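Local coordinates for protein restriction endonuclease Hpy99I (Helicobacter pylori, PDB 3GOX) that binds and probably cleaves a specific pseudopalindromic DNA target as a type II restriction endonuclease of the beta-beta-alpha-Me family, and binds zinc, at residues G25-N30 with V45-L50; Y73-C78 with H82-T87; F90-T95 with K101-S106; V156-H161 with S173-L178. One frame throughout, in Å; residues are numbered along the deposited sequence.

Interaction 1 of 4, residues G25-N30 with V45-L50; sequences GNIVPN and VLFIGL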
# COMPACT_ATOMS: atom_id res chain seq x y z
N GLY A 25 7.51 -32.05 17.82
CA GLY A 25 7.73 -31.13 18.94
C GLY A 25 6.78 -29.95 18.84
O GLY A 25 5.56 -30.13 18.91
N ASN A 26 7.34 -28.76 18.63
CA ASN A 26 6.56 -27.52 18.50
C ASN A 26 5.91 -27.36 17.15
O ASN A 26 5.06 -26.48 16.98
CB ASN A 26 7.45 -26.28 18.69
CG ASN A 26 8.04 -26.18 20.06
OD1 ASN A 26 7.39 -26.48 21.06
ND2 ASN A 26 9.29 -25.71 20.12
N ILE A 27 6.30 -28.20 16.19
CA ILE A 27 5.89 -28.04 14.79
C ILE A 27 4.63 -28.83 14.50
O ILE A 27 4.63 -30.05 14.58
CB ILE A 27 7.00 -28.53 13.86
CG1 ILE A 27 8.31 -27.80 14.16
CG2 ILE A 27 6.59 -28.36 12.40
CD1 ILE A 27 8.26 -26.29 14.05
N VAL A 28 3.56 -28.12 14.13
CA VAL A 28 2.28 -28.78 13.83
C VAL A 28 2.29 -29.41 12.44
O VAL A 28 3.05 -28.99 11.55
CB VAL A 28 1.06 -27.83 13.95
CG1 VAL A 28 0.91 -27.34 15.39
CG2 VAL A 28 1.13 -26.68 12.93
N PRO A 29 1.41 -30.40 12.21
CA PRO A 29 1.30 -30.94 10.87
C PRO A 29 1.01 -29.89 9.82
O PRO A 29 0.37 -28.90 10.10
CB PRO A 29 0.15 -31.95 10.99
CG PRO A 29 0.14 -32.32 12.41
CD PRO A 29 0.51 -31.09 13.16
N ASN A 30 1.55 -30.12 8.61
CA ASN A 30 1.38 -29.25 7.44
C ASN A 30 2.21 -27.98 7.48
O ASN A 30 2.15 -27.17 6.55
CB ASN A 30 -0.10 -28.93 7.17
CG ASN A 30 -0.90 -30.16 6.89
OD1 ASN A 30 -0.39 -31.11 6.32
ND2 ASN A 30 -2.16 -30.17 7.31
N VAL A 45 15.74 -29.64 8.67
CA VAL A 45 14.68 -28.88 8.01
C VAL A 45 14.51 -27.55 8.73
O VAL A 45 14.38 -27.52 9.95
CB VAL A 45 13.34 -29.64 8.09
CG1 VAL A 45 12.24 -28.85 7.39
CG2 VAL A 45 13.45 -31.03 7.51
N LEU A 46 14.50 -26.45 7.99
CA LEU A 46 14.10 -25.14 8.55
C LEU A 46 12.61 -24.99 8.35
O LEU A 46 12.14 -24.80 7.21
CB LEU A 46 14.83 -23.97 7.87
CG LEU A 46 14.40 -22.59 8.35
CD1 LEU A 46 14.66 -22.43 9.83
CD2 LEU A 46 15.14 -21.52 7.57
N PHE A 47 11.88 -25.07 9.46
CA PHE A 47 10.45 -24.79 9.44
C PHE A 47 10.27 -23.28 9.50
O PHE A 47 10.67 -22.62 10.45
CB PHE A 47 9.75 -25.55 10.55
CG PHE A 47 9.64 -27.00 10.26
CD1 PHE A 47 8.72 -27.44 9.32
CD2 PHE A 47 10.47 -27.93 10.87
CE1 PHE A 47 8.61 -28.78 9.02
CE2 PHE A 47 10.36 -29.28 10.57
CZ PHE A 47 9.44 -29.71 9.63
N ILE A 48 9.68 -22.74 8.44
CA ILE A 48 9.80 -21.32 8.13
C ILE A 48 8.96 -20.44 9.06
O ILE A 48 9.42 -19.37 9.49
CB ILE A 48 9.44 -21.03 6.66
CG1 ILE A 48 10.42 -21.79 5.75
CG2 ILE A 48 9.44 -19.52 6.36
CD1 ILE A 48 9.91 -21.98 4.33
N GLY A 49 7.76 -20.89 9.45
CA GLY A 49 6.91 -20.08 10.33
C GLY A 49 7.54 -19.77 11.67
O GLY A 49 7.51 -18.63 12.15
N LEU A 50 8.11 -20.79 12.30
CA LEU A 50 8.71 -20.63 13.62
C LEU A 50 10.22 -20.40 13.57
O LEU A 50 10.85 -20.15 14.59
CB LEU A 50 8.36 -21.83 14.51
CG LEU A 50 6.86 -21.92 14.84
CD1 LEU A 50 6.62 -23.02 15.87
CD2 LEU A 50 6.25 -20.59 15.31
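Apolar packing between Ile-27 and the pair Phe-47 and Leu-50 makes this contact, which lies in the SH3-like domain of the chain. Residues 25-30 belong to the loop between strands 17-20 and 32-39, and residues 45-50 run off the end of strand 42-47 into a turn; the loop packs against the end of strand 42-47. At the centre of the contact is the Phe-47 ring. The CG2 methyl of Ile-27 stands over the middle of one ring face in a CH-pi contact, 3.8 Å from the ring centroid and only 10° off its normal. Val-45 CG1 covers the opposite face, nearer the rim, so the ring is sandwiched between two aliphatic groups. In Ile-27, CG2 lies anti to the backbone N while CG1 sits beside it (chi1 -56°); this places CG2 over the ring centre, while CG1 passes near Phe-47 CD2 and carries CD1 to Phe-47 CB, 3.9 Å away. The outer part of the contact is more exposed. There Leu-50 runs past Ile-27 in the opposite sense. Ile-27 also packs on Glu-52 and Lys-54 of strand 52-57, and the turn beyond Phe-47 is held by Arg-146 of the second subunit through the carbonyls of Ile-48 and Gly-49. Leu-50 CD1 reaches both parts of the loop, 4.1 Å from Ile-27 CD1 and 4.0 Å from the backbone oxygen of Asn-26.

Interaction 2 of 4, residues Y73-C78 with H82-T87; sequences YDKKIC and HILKNT. With ZN (zinc ion), chain E.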
# COMPACT_ATOMS: atom_id res chain seq x y z
N TYR A 73 -5.12 -23.00 -7.19
CA TYR A 73 -4.94 -24.32 -6.55
C TYR A 73 -5.80 -24.47 -5.29
O TYR A 73 -6.36 -23.50 -4.80
CB TYR A 73 -3.45 -24.60 -6.26
CG TYR A 73 -2.61 -24.52 -7.52
CD1 TYR A 73 -2.48 -25.62 -8.36
CD2 TYR A 73 -1.99 -23.34 -7.91
CE1 TYR A 73 -1.75 -25.55 -9.54
CE2 TYR A 73 -1.26 -23.27 -9.09
CZ TYR A 73 -1.15 -24.38 -9.90
OH TYR A 73 -0.43 -24.36 -11.09
N ASP A 74 -5.88 -25.71 -4.81
CA ASP A 74 -6.74 -26.10 -3.67
C ASP A 74 -6.20 -25.63 -2.32
O ASP A 74 -6.98 -25.43 -1.38
CB ASP A 74 -6.88 -27.63 -3.60
CG ASP A 74 -7.96 -28.20 -4.52
OD1 ASP A 74 -8.54 -27.46 -5.34
OD2 ASP A 74 -8.22 -29.42 -4.43
N LYS A 75 -4.87 -25.48 -2.24
CA LYS A 75 -4.18 -25.17 -0.99
C LYS A 75 -3.21 -24.03 -1.21
O LYS A 75 -2.80 -23.76 -2.33
CB LYS A 75 -3.41 -26.39 -0.46
CG LYS A 75 -4.30 -27.61 -0.20
CD LYS A 75 -3.48 -28.84 0.16
CE LYS A 75 -4.37 -30.04 0.48
NZ LYS A 75 -3.58 -31.26 0.82
N LYS A 76 -2.87 -23.36 -0.12
CA LYS A 76 -2.07 -22.15 -0.13
C LYS A 76 -1.21 -22.14 1.13
O LYS A 76 -1.67 -22.59 2.20
CB LYS A 76 -2.96 -20.90 -0.22
CG LYS A 76 -2.25 -19.55 -0.23
CD LYS A 76 -3.22 -18.38 -0.36
CE LYS A 76 -2.48 -17.12 -0.62
NZ LYS A 76 -3.40 -15.96 -0.73
N ILE A 77 0.02 -21.66 1.00
CA ILE A 77 0.96 -21.54 2.12
C ILE A 77 0.81 -20.14 2.73
O ILE A 77 0.97 -19.14 2.02
CB ILE A 77 2.40 -21.75 1.68
CG1 ILE A 77 2.58 -23.09 0.98
CG2 ILE A 77 3.34 -21.64 2.90
CD1 ILE A 77 3.94 -23.25 0.26
N CYS A 78 0.51 -20.04 4.03
CA CYS A 78 0.35 -18.75 4.70
C CYS A 78 1.70 -18.03 4.80
O CYS A 78 2.71 -18.66 5.09
CB CYS A 78 -0.25 -18.95 6.08
SG CYS A 78 -0.33 -17.43 7.07
N HIS A 82 3.33 -20.02 7.59
CA HIS A 82 3.89 -20.96 6.60
C HIS A 82 3.43 -22.39 6.88
O HIS A 82 4.19 -23.35 6.83
CB HIS A 82 5.43 -20.82 6.47
CG HIS A 82 5.86 -19.65 5.65
ND1 HIS A 82 5.93 -18.36 6.15
CD2 HIS A 82 6.16 -19.55 4.33
CE1 HIS A 82 6.30 -17.53 5.18
NE2 HIS A 82 6.43 -18.23 4.07
N ILE A 83 2.13 -22.52 7.11
CA ILE A 83 1.44 -23.81 7.13
C ILE A 83 0.63 -23.86 5.85
O ILE A 83 0.07 -22.83 5.40
CB ILE A 83 0.55 -23.94 8.39
CG1 ILE A 83 1.43 -23.91 9.63
CG2 ILE A 83 -0.34 -25.18 8.33
CD1 ILE A 83 0.66 -23.78 10.95
N LEU A 84 0.61 -25.04 5.24
CA LEU A 84 -0.16 -25.29 4.03
C LEU A 84 -1.60 -25.58 4.44
O LEU A 84 -1.84 -26.50 5.23
CB LEU A 84 0.45 -26.48 3.27
CG LEU A 84 -0.21 -26.91 1.96
CD1 LEU A 84 0.04 -25.86 0.88
CD2 LEU A 84 0.33 -28.32 1.58
N LYS A 85 -2.53 -24.74 3.96
CA LYS A 85 -3.94 -24.79 4.33
C LYS A 85 -4.80 -24.79 3.08
O LYS A 85 -4.38 -24.36 2.01
CB LYS A 85 -4.29 -23.58 5.20
CG LYS A 85 -3.61 -23.60 6.55
CD LYS A 85 -4.13 -22.50 7.48
CE LYS A 85 -3.46 -22.55 8.85
NZ LYS A 85 -4.18 -21.73 9.87
N ASN A 86 -6.05 -25.23 3.22
CA ASN A 86 -7.00 -25.12 2.12
C ASN A 86 -7.26 -23.66 1.78
O ASN A 86 -7.18 -22.78 2.66
CB ASN A 86 -8.32 -25.80 2.47
CG ASN A 86 -8.20 -27.31 2.57
OD1 ASN A 86 -7.33 -27.93 1.94
ND2 ASN A 86 -9.07 -27.92 3.36
N THR A 87 -7.59 -23.40 0.51
CA THR A 87 -7.89 -22.04 0.03
C THR A 87 -8.92 -21.31 0.89
O THR A 87 -8.77 -20.11 1.13
CB THR A 87 -8.40 -22.06 -1.42
OG1 THR A 87 -7.40 -22.66 -2.25
CG2 THR A 87 -8.69 -20.67 -1.93
ZN ZN E . -1.14 -18.37 9.03
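Strands 75-77 and 84-86 form an antiparallel beta hairpin whose turn end carries Cys-78, one ligand of a four-cysteine zinc site. The tight part is the backbone ladder and the turn. Lys-76 and Lys-85 are a hydrogen-bonded pair, with Lys-76 N to Lys-85 O at 2.8 Å and the reverse bond, Lys-85 N to Lys-76 O, nearly straight at 175°. Nearer the turn, Cys-78 N donates to Ile-83 O over 3.1 Å, and Cys-78 O lies over one face of the His-82 imidazole, offset toward its rim. Ile-77 CG1 meets Leu-84 CD1 at 3.8 Å, while CG2 of the same isoleucine turns to His-82. The two ring nitrogens are bonded as well, NE2 to Thr-152 OG1 of the second subunit and ND1 to Ile-80 O. At the other end of the hairpin the packing opens toward solvent: the extended Lys-75 side chain runs alongside exposed Asn-86, Lys-75 CG 3.7 Å from Asn-86 OD1, and crosses Leu-84 at about a right angle. Even here the backbone stays joined, by Thr-87 N to Asp-74 O. The Lys-76 side chain leads away from the ladder, and its NZ bonds to Thr-103 OG1 and Arg-104 O. With its sulphur anti to the backbone N (chi1 174°), Cys-78 completes the zinc site alongside Cys-81, Cys-107 and Cys-110, its SG 2.3 Å from the metal.

Interaction 3 of 4, residues F90-T95 with K101-S106; sequences FEINQT and KTTRPS. With nucleotides of chain C; nucleotides of chain D.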
# COMPACT_ATOMS: atom_id res chain seq x y z
N PHE A 90 -8.24 -18.80 3.91
CA PHE A 90 -7.81 -17.43 3.60
C PHE A 90 -9.01 -16.65 3.09
O PHE A 90 -9.83 -17.21 2.37
CB PHE A 90 -6.74 -17.43 2.51
CG PHE A 90 -5.51 -18.23 2.86
CD1 PHE A 90 -4.37 -17.59 3.29
CD2 PHE A 90 -5.49 -19.62 2.75
CE1 PHE A 90 -3.23 -18.31 3.60
CE2 PHE A 90 -4.35 -20.32 3.06
CZ PHE A 90 -3.24 -19.69 3.48
N GLU A 91 -9.09 -15.38 3.46
CA GLU A 91 -10.21 -14.50 3.12
C GLU A 91 -10.04 -13.91 1.72
O GLU A 91 -8.97 -13.36 1.39
CB GLU A 91 -10.26 -13.38 4.15
CG GLU A 91 -11.42 -12.42 4.04
CD GLU A 91 -11.38 -11.39 5.14
OE1 GLU A 91 -10.50 -10.50 5.11
OE2 GLU A 91 -12.26 -11.44 6.03
N ILE A 92 -11.10 -14.00 0.90
CA ILE A 92 -11.13 -13.32 -0.40
C ILE A 92 -11.00 -11.81 -0.17
O ILE A 92 -11.66 -11.24 0.70
CB ILE A 92 -12.40 -13.67 -1.21
CG1 ILE A 92 -12.29 -15.09 -1.76
CG2 ILE A 92 -12.57 -12.71 -2.38
CD1 ILE A 92 -13.55 -15.60 -2.44
N ASN A 93 -10.14 -11.16 -0.96
CA ASN A 93 -9.79 -9.76 -0.75
C ASN A 93 -9.81 -8.86 -2.00
O ASN A 93 -9.99 -7.65 -1.88
CB ASN A 93 -8.39 -9.70 -0.12
CG ASN A 93 -7.99 -8.31 0.28
OD1 ASN A 93 -7.08 -7.73 -0.32
ND2 ASN A 93 -8.64 -7.77 1.32
N GLN A 94 -9.62 -9.42 -3.19
CA GLN A 94 -9.56 -8.62 -4.41
C GLN A 94 -9.92 -9.51 -5.62
O GLN A 94 -10.20 -10.70 -5.48
CB GLN A 94 -8.17 -7.97 -4.59
CG GLN A 94 -8.08 -6.49 -4.21
CD GLN A 94 -8.86 -5.58 -5.16
OE1 GLN A 94 -9.54 -6.04 -6.08
NE2 GLN A 94 -8.77 -4.26 -4.95
N THR A 95 -9.92 -8.89 -6.80
CA THR A 95 -10.20 -9.54 -8.07
C THR A 95 -9.16 -9.05 -9.06
O THR A 95 -8.90 -7.84 -9.11
CB THR A 95 -11.60 -9.15 -8.61
OG1 THR A 95 -12.59 -9.29 -7.58
CG2 THR A 95 -11.98 -10.01 -9.80
N LYS A 101 -10.44 -14.49 -8.21
CA LYS A 101 -10.40 -13.94 -6.86
C LYS A 101 -9.06 -14.19 -6.20
O LYS A 101 -8.46 -15.27 -6.31
CB LYS A 101 -11.55 -14.48 -6.01
CG LYS A 101 -12.94 -14.13 -6.52
CD LYS A 101 -13.21 -12.62 -6.57
CE LYS A 101 -14.54 -12.31 -7.23
NZ LYS A 101 -14.77 -10.84 -7.35
N THR A 102 -8.60 -13.17 -5.51
CA THR A 102 -7.34 -13.17 -4.80
C THR A 102 -7.67 -13.17 -3.31
O THR A 102 -8.54 -12.42 -2.87
CB THR A 102 -6.49 -11.93 -5.16
OG1 THR A 102 -6.49 -11.74 -6.59
CG2 THR A 102 -5.05 -12.07 -4.63
N THR A 103 -7.02 -14.05 -2.57
CA THR A 103 -7.16 -14.12 -1.12
C THR A 103 -5.98 -13.43 -0.45
O THR A 103 -4.92 -13.27 -1.06
CB THR A 103 -7.26 -15.59 -0.65
OG1 THR A 103 -6.12 -16.33 -1.12
CG2 THR A 103 -8.53 -16.25 -1.20
N ARG A 104 -6.16 -12.98 0.79
CA ARG A 104 -5.07 -12.39 1.55
C ARG A 104 -3.93 -13.40 1.66
O ARG A 104 -4.20 -14.61 1.68
CB ARG A 104 -5.53 -11.97 2.95
CG ARG A 104 -6.61 -10.89 3.03
CD ARG A 104 -6.71 -10.40 4.44
NE ARG A 104 -7.77 -9.43 4.66
CZ ARG A 104 -7.65 -8.10 4.56
NH1 ARG A 104 -6.53 -7.54 4.14
NH2 ARG A 104 -8.69 -7.34 4.86
N PRO A 105 -2.69 -12.93 1.76
CA PRO A 105 -1.56 -13.89 1.88
C PRO A 105 -1.47 -14.55 3.25
O PRO A 105 -0.83 -15.60 3.37
CB PRO A 105 -0.34 -13.02 1.62
CG PRO A 105 -0.75 -11.65 2.06
CD PRO A 105 -2.22 -11.54 1.72
N SER A 106 -2.08 -13.95 4.28
CA SER A 106 -2.11 -14.49 5.64
C SER A 106 -3.45 -15.17 5.91
O SER A 106 -4.51 -14.63 5.57
CB SER A 106 -1.89 -13.37 6.67
OG SER A 106 -0.86 -12.51 6.29
P DT C 2 -16.71 -9.17 -5.09
OP1 DT C 2 -17.31 -9.23 -6.45
OP2 DT C 2 -15.45 -9.91 -4.81
O5' DT C 2 -16.47 -7.64 -4.72
C5' DT C 2 -17.52 -6.69 -4.85
C4' DT C 2 -17.18 -5.42 -4.10
O4' DT C 2 -16.98 -5.71 -2.70
C3' DT C 2 -15.90 -4.72 -4.53
O3' DT C 2 -16.13 -3.95 -5.72
C2' DT C 2 -15.63 -3.85 -3.32
C1' DT C 2 -16.07 -4.75 -2.16
N1 DT C 2 -14.97 -5.49 -1.52
C2 DT C 2 -14.16 -4.80 -0.64
O2 DT C 2 -14.32 -3.61 -0.39
N3 DT C 2 -13.17 -5.55 -0.06
C4 DT C 2 -12.90 -6.89 -0.28
O4 DT C 2 -11.98 -7.43 0.32
C5 DT C 2 -13.78 -7.55 -1.22
C7 DT C 2 -13.56 -9.00 -1.52
C6 DT C 2 -14.76 -6.82 -1.78
P DC C 3 -14.89 -3.29 -6.49
OP1 DC C 3 -15.46 -2.43 -7.57
OP2 DC C 3 -13.90 -4.34 -6.83
O5' DC C 3 -14.23 -2.33 -5.41
C5' DC C 3 -14.90 -1.15 -4.96
C4' DC C 3 -13.95 -0.32 -4.13
O4' DC C 3 -13.58 -1.02 -2.93
C3' DC C 3 -12.63 -0.04 -4.83
O3' DC C 3 -12.79 1.08 -5.70
C2' DC C 3 -11.69 0.23 -3.67
C1' DC C 3 -12.27 -0.61 -2.53
N1 DC C 3 -11.52 -1.81 -2.15
C2 DC C 3 -10.56 -1.72 -1.14
O2 DC C 3 -10.32 -0.61 -0.64
N3 DC C 3 -9.90 -2.84 -0.74
C4 DC C 3 -10.17 -4.01 -1.32
N4 DC C 3 -9.54 -5.09 -0.86
C5 DC C 3 -11.12 -4.13 -2.38
C6 DC C 3 -11.76 -3.01 -2.76
P DT D 5 0.36 -10.92 -1.73
OP1 DT D 5 1.62 -11.51 -1.20
OP2 DT D 5 -0.88 -11.73 -1.73
O5' DT D 5 0.08 -9.61 -0.88
C5' DT D 5 1.15 -8.72 -0.54
C4' DT D 5 0.58 -7.42 -0.03
O4' DT D 5 -0.16 -6.79 -1.09
C3' DT D 5 -0.43 -7.60 1.10
O3' DT D 5 0.26 -7.44 2.34
C2' DT D 5 -1.46 -6.51 0.86
C1' DT D 5 -1.12 -5.93 -0.51
N1 DT D 5 -2.21 -5.80 -1.48
C2 DT D 5 -2.42 -4.56 -2.03
O2 DT D 5 -1.80 -3.57 -1.68
N3 DT D 5 -3.39 -4.52 -3.00
C4 DT D 5 -4.15 -5.57 -3.46
O4 DT D 5 -4.96 -5.38 -4.37
C5 DT D 5 -3.90 -6.85 -2.82
C7 DT D 5 -4.68 -8.05 -3.25
C6 DT D 5 -2.95 -6.89 -1.87
O HOH W 1 -7.27 -14.46 5.58
O HOH W 2 -10.62 -8.45 6.86
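A beta hairpin with a classic bulge, strands 92-95 and 101-103, presents the bulge residues Asn-93 and Gln-94, with Arg-104, to the bases of the bound DNA. Asn-93 and Gln-94 both face Thr-102. The backbone O of Thr-102 accepts from Asn-93 N at 2.8 Å. A second, longer bond reaches the same Thr-102 O from Gln-94 N at 3.2 Å. The bulge leaves Asn-93 O to receive N4 of DC3 of chain C at 2.8 Å, almost straight at 175°, while the Asn-93 and Gln-94 amides bind further bases. The Asn-93 ND2 lies over the centre of the Arg-104 guanidinium, 3.4 Å above its plane. At the edge of that group, Glu-91 OE1 forms a salt bridge with Arg-104 NE at 3.0 Å, reinforced by a water shared with NH2; this probably steadies the arginine, whose NH1 binds a guanine N7. At the far end Lys-101, bent at chi2 (-61°), curls its NZ to Thr-95 OG1 at 2.7 Å and to phosphate oxygen OP2 of DT2 of chain C at 2.8 Å. Phe-90 closes the base of the hairpin, its CB against Thr-103 and its ring beside Cys-78 and Cys-107 of the zinc site. There Glu-91 and Ser-106 lean on helix 108-115.

Interaction 4 of 4, residues V156-H161 with S173-L178; sequences VHDHNH and SCNTGL. With NA (sodium ion), chain G; ZN (zinc ion), chain F; nucleotides of chain D.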
# COMPACT_ATOMS: atom_id res chain seq x y z
N VAL A 156 -10.39 7.47 5.85
CA VAL A 156 -10.77 6.39 6.75
C VAL A 156 -10.60 6.81 8.20
O VAL A 156 -9.79 7.70 8.50
CB VAL A 156 -9.91 5.12 6.52
CG1 VAL A 156 -10.16 4.57 5.13
CG2 VAL A 156 -8.43 5.40 6.77
N HIS A 157 -11.40 6.15 9.05
CA HIS A 157 -11.22 6.11 10.51
C HIS A 157 -9.99 5.27 10.80
O HIS A 157 -10.05 4.04 10.67
CB HIS A 157 -12.36 5.34 11.20
CG HIS A 157 -13.73 5.91 11.05
ND1 HIS A 157 -14.59 5.51 10.05
CD2 HIS A 157 -14.44 6.76 11.83
CE1 HIS A 157 -15.75 6.12 10.19
NE2 HIS A 157 -15.68 6.88 11.27
N ASP A 158 -8.86 5.88 11.15
CA ASP A 158 -7.74 5.07 11.64
C ASP A 158 -7.89 4.84 13.15
O ASP A 158 -8.40 5.68 13.87
CB ASP A 158 -6.44 5.77 11.28
CG ASP A 158 -5.23 5.09 11.83
OD1 ASP A 158 -5.12 3.83 11.76
OD2 ASP A 158 -4.33 5.82 12.30
N HIS A 159 -7.47 3.66 13.62
CA HIS A 159 -7.53 3.33 15.05
C HIS A 159 -6.32 2.50 15.48
O HIS A 159 -5.64 1.87 14.64
CB HIS A 159 -8.85 2.61 15.38
CG HIS A 159 -8.84 1.14 15.12
ND1 HIS A 159 -8.96 0.61 13.85
CD2 HIS A 159 -8.71 0.09 15.96
CE1 HIS A 159 -8.90 -0.71 13.93
NE2 HIS A 159 -8.75 -1.05 15.19
N ASN A 160 -6.05 2.54 16.78
CA ASN A 160 -5.00 1.72 17.37
C ASN A 160 -5.56 0.32 17.67
O ASN A 160 -6.51 0.16 18.45
CB ASN A 160 -4.45 2.39 18.64
CG ASN A 160 -3.31 1.62 19.28
OD1 ASN A 160 -3.49 0.49 19.71
ND2 ASN A 160 -2.13 2.23 19.35
N HIS A 161 -4.96 -0.71 17.07
CA HIS A 161 -5.47 -2.08 17.23
C HIS A 161 -4.89 -2.84 18.43
O HIS A 161 -5.11 -4.04 18.57
CB HIS A 161 -5.31 -2.88 15.93
CG HIS A 161 -3.89 -3.10 15.50
ND1 HIS A 161 -3.44 -2.75 14.25
CD2 HIS A 161 -2.83 -3.63 16.15
CE1 HIS A 161 -2.16 -3.06 14.15
NE2 HIS A 161 -1.76 -3.59 15.29
N SER A 173 -4.53 5.91 1.47
CA SER A 173 -3.15 5.63 1.07
C SER A 173 -2.24 5.54 2.30
O SER A 173 -1.49 4.56 2.47
CB SER A 173 -2.68 6.72 0.12
OG SER A 173 -1.33 6.59 -0.26
N CYS A 174 -2.30 6.53 3.18
CA CYS A 174 -1.50 6.52 4.41
C CYS A 174 -1.89 5.37 5.32
O CYS A 174 -1.02 4.73 5.90
CB CYS A 174 -1.64 7.85 5.16
SG CYS A 174 -0.64 9.16 4.39
N ASN A 175 -3.18 5.12 5.47
CA ASN A 175 -3.66 4.07 6.36
C ASN A 175 -3.12 2.69 5.94
O ASN A 175 -2.66 1.90 6.77
CB ASN A 175 -5.18 4.05 6.41
CG ASN A 175 -5.71 3.12 7.47
OD1 ASN A 175 -5.37 3.24 8.64
ND2 ASN A 175 -6.56 2.17 7.07
N THR A 176 -3.16 2.43 4.64
CA THR A 176 -2.69 1.16 4.11
C THR A 176 -1.16 1.09 4.07
O THR A 176 -0.60 -0.00 3.97
CB THR A 176 -3.33 0.86 2.74
OG1 THR A 176 -3.13 1.94 1.83
CG2 THR A 176 -4.82 0.56 2.93
N GLY A 177 -0.50 2.24 4.18
CA GLY A 177 0.94 2.31 4.41
C GLY A 177 1.33 1.97 5.84
O GLY A 177 2.30 1.23 6.08
N LEU A 178 0.59 2.50 6.82
CA LEU A 178 0.82 2.16 8.23
C LEU A 178 0.80 0.65 8.40
O LEU A 178 1.64 0.09 9.11
CB LEU A 178 -0.27 2.76 9.14
CG LEU A 178 -0.39 4.28 9.18
CD1 LEU A 178 -1.47 4.72 10.16
CD2 LEU A 178 0.90 4.91 9.53
NA NA G . -5.33 1.92 10.52
ZN ZN F . -2.23 10.74 3.74
P DA D 8 -7.97 0.44 10.09
OP1 DA D 8 -7.32 1.18 11.21
OP2 DA D 8 -8.67 -0.85 10.37
O5' DA D 8 -8.99 1.44 9.40
C5' DA D 8 -10.28 1.01 8.96
C4' DA D 8 -10.38 1.12 7.46
O4' DA D 8 -9.82 -0.04 6.83
C3' DA D 8 -11.81 1.18 6.93
O3' DA D 8 -12.25 2.54 6.99
C2' DA D 8 -11.65 0.71 5.50
C1' DA D 8 -10.39 -0.17 5.53
N9 DA D 8 -10.61 -1.59 5.28
C8 DA D 8 -10.34 -2.64 6.12
N7 DA D 8 -10.61 -3.82 5.60
C5 DA D 8 -11.10 -3.52 4.34
C6 DA D 8 -11.56 -4.33 3.29
N6 DA D 8 -11.58 -5.67 3.34
N1 DA D 8 -11.99 -3.72 2.16
C2 DA D 8 -11.95 -2.38 2.11
N3 DA D 8 -11.54 -1.51 3.03
C4 DA D 8 -11.12 -2.15 4.13
P DG D 7 -3.32 -4.38 7.64
OP1 DG D 7 -2.61 -4.45 8.94
OP2 DG D 7 -4.04 -5.57 7.12
O5' DG D 7 -4.37 -3.18 7.72
C5' DG D 7 -3.91 -1.86 8.00
C4' DG D 7 -5.04 -0.87 7.83
O4' DG D 7 -5.58 -1.00 6.50
C3' DG D 7 -6.23 -1.05 8.77
O3' DG D 7 -6.86 0.22 8.94
C2' DG D 7 -7.13 -1.98 7.97
C1' DG D 7 -6.92 -1.48 6.55
N9 DG D 7 -7.07 -2.52 5.52
C8 DG D 7 -6.83 -3.87 5.68
N7 DG D 7 -7.11 -4.57 4.61
C5 DG D 7 -7.55 -3.63 3.69
C6 DG D 7 -8.03 -3.79 2.36
O6 DG D 7 -8.19 -4.84 1.72
N1 DG D 7 -8.35 -2.57 1.77
C2 DG D 7 -8.26 -1.35 2.39
N2 DG D 7 -8.61 -0.29 1.64
N3 DG D 7 -7.84 -1.18 3.64
C4 DG D 7 -7.51 -2.35 4.22
O HOH W 3 -4.86 0.46 12.44
O HOH W 4 -3.27 1.11 9.77
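Asn-175 packs its CB against the CG2 methyl of Val-156 at 3.5 Å, where helix 172-180 lies against strand 155-159 in the beta-beta-alpha-Me nuclease motif. Beyond this apolar touch the two elements meet through a sodium ion. Asp-158 OD1 and Asn-175 OD1 each bind it at 2.3 Å, one from the strand and one from the helix. The two oxygens are 3.2 Å apart and share the cation rather than a proton, with the carboxylate and amide planes turned 64° against each other. Both side chains have CG anti to the backbone N (Asp-158 chi1 175°, Asn-175 chi1 -172°), which brings both oxygens to the same ion. DNA supplies two more ligands, OP1 of DA8 of chain D at 2.2 Å and, through a longer bond, O3' of DG7 of the same chain, and two waters complete the set. The second carboxylate oxygen has its own partners: Asp-158 OD2 is held by Arg-167 and by Tyr-194 of the second subunit and lies beside Leu-178 CD1. A sodium spanning the phosphodiester between DG7 and DA8 is consistent with the place of the catalytic metal in this nuclease family. One residue before Asn-175, Cys-174 binds the second zinc with Cys-140, Cys-143 and Cys-171. On the DNA side, Asn-175 ND2 donates to O3' of DG7 of chain D at 2.7 Å.

In the fold
From the N terminus, interaction 1 closes a loop of mostly strand residues within the SH3-like domain. Interactions 2 and 3 then close two short hairpins, and interaction 4 spans strand 166-171 to join strand 155-159 to helix 172-180. All four follow in series; none nests within or crosses another. Interactions 1 and 2 touch, Asn-30 O probably accepting from Leu-84 N, which couples the SH3-like domain to the first hairpin. Interactions 2 and 3 touch through Lys-76 and around the first zinc site. Interaction 4 stands apart, its nearest atoms about 8 Å from interaction 3, and all four touch the second subunit.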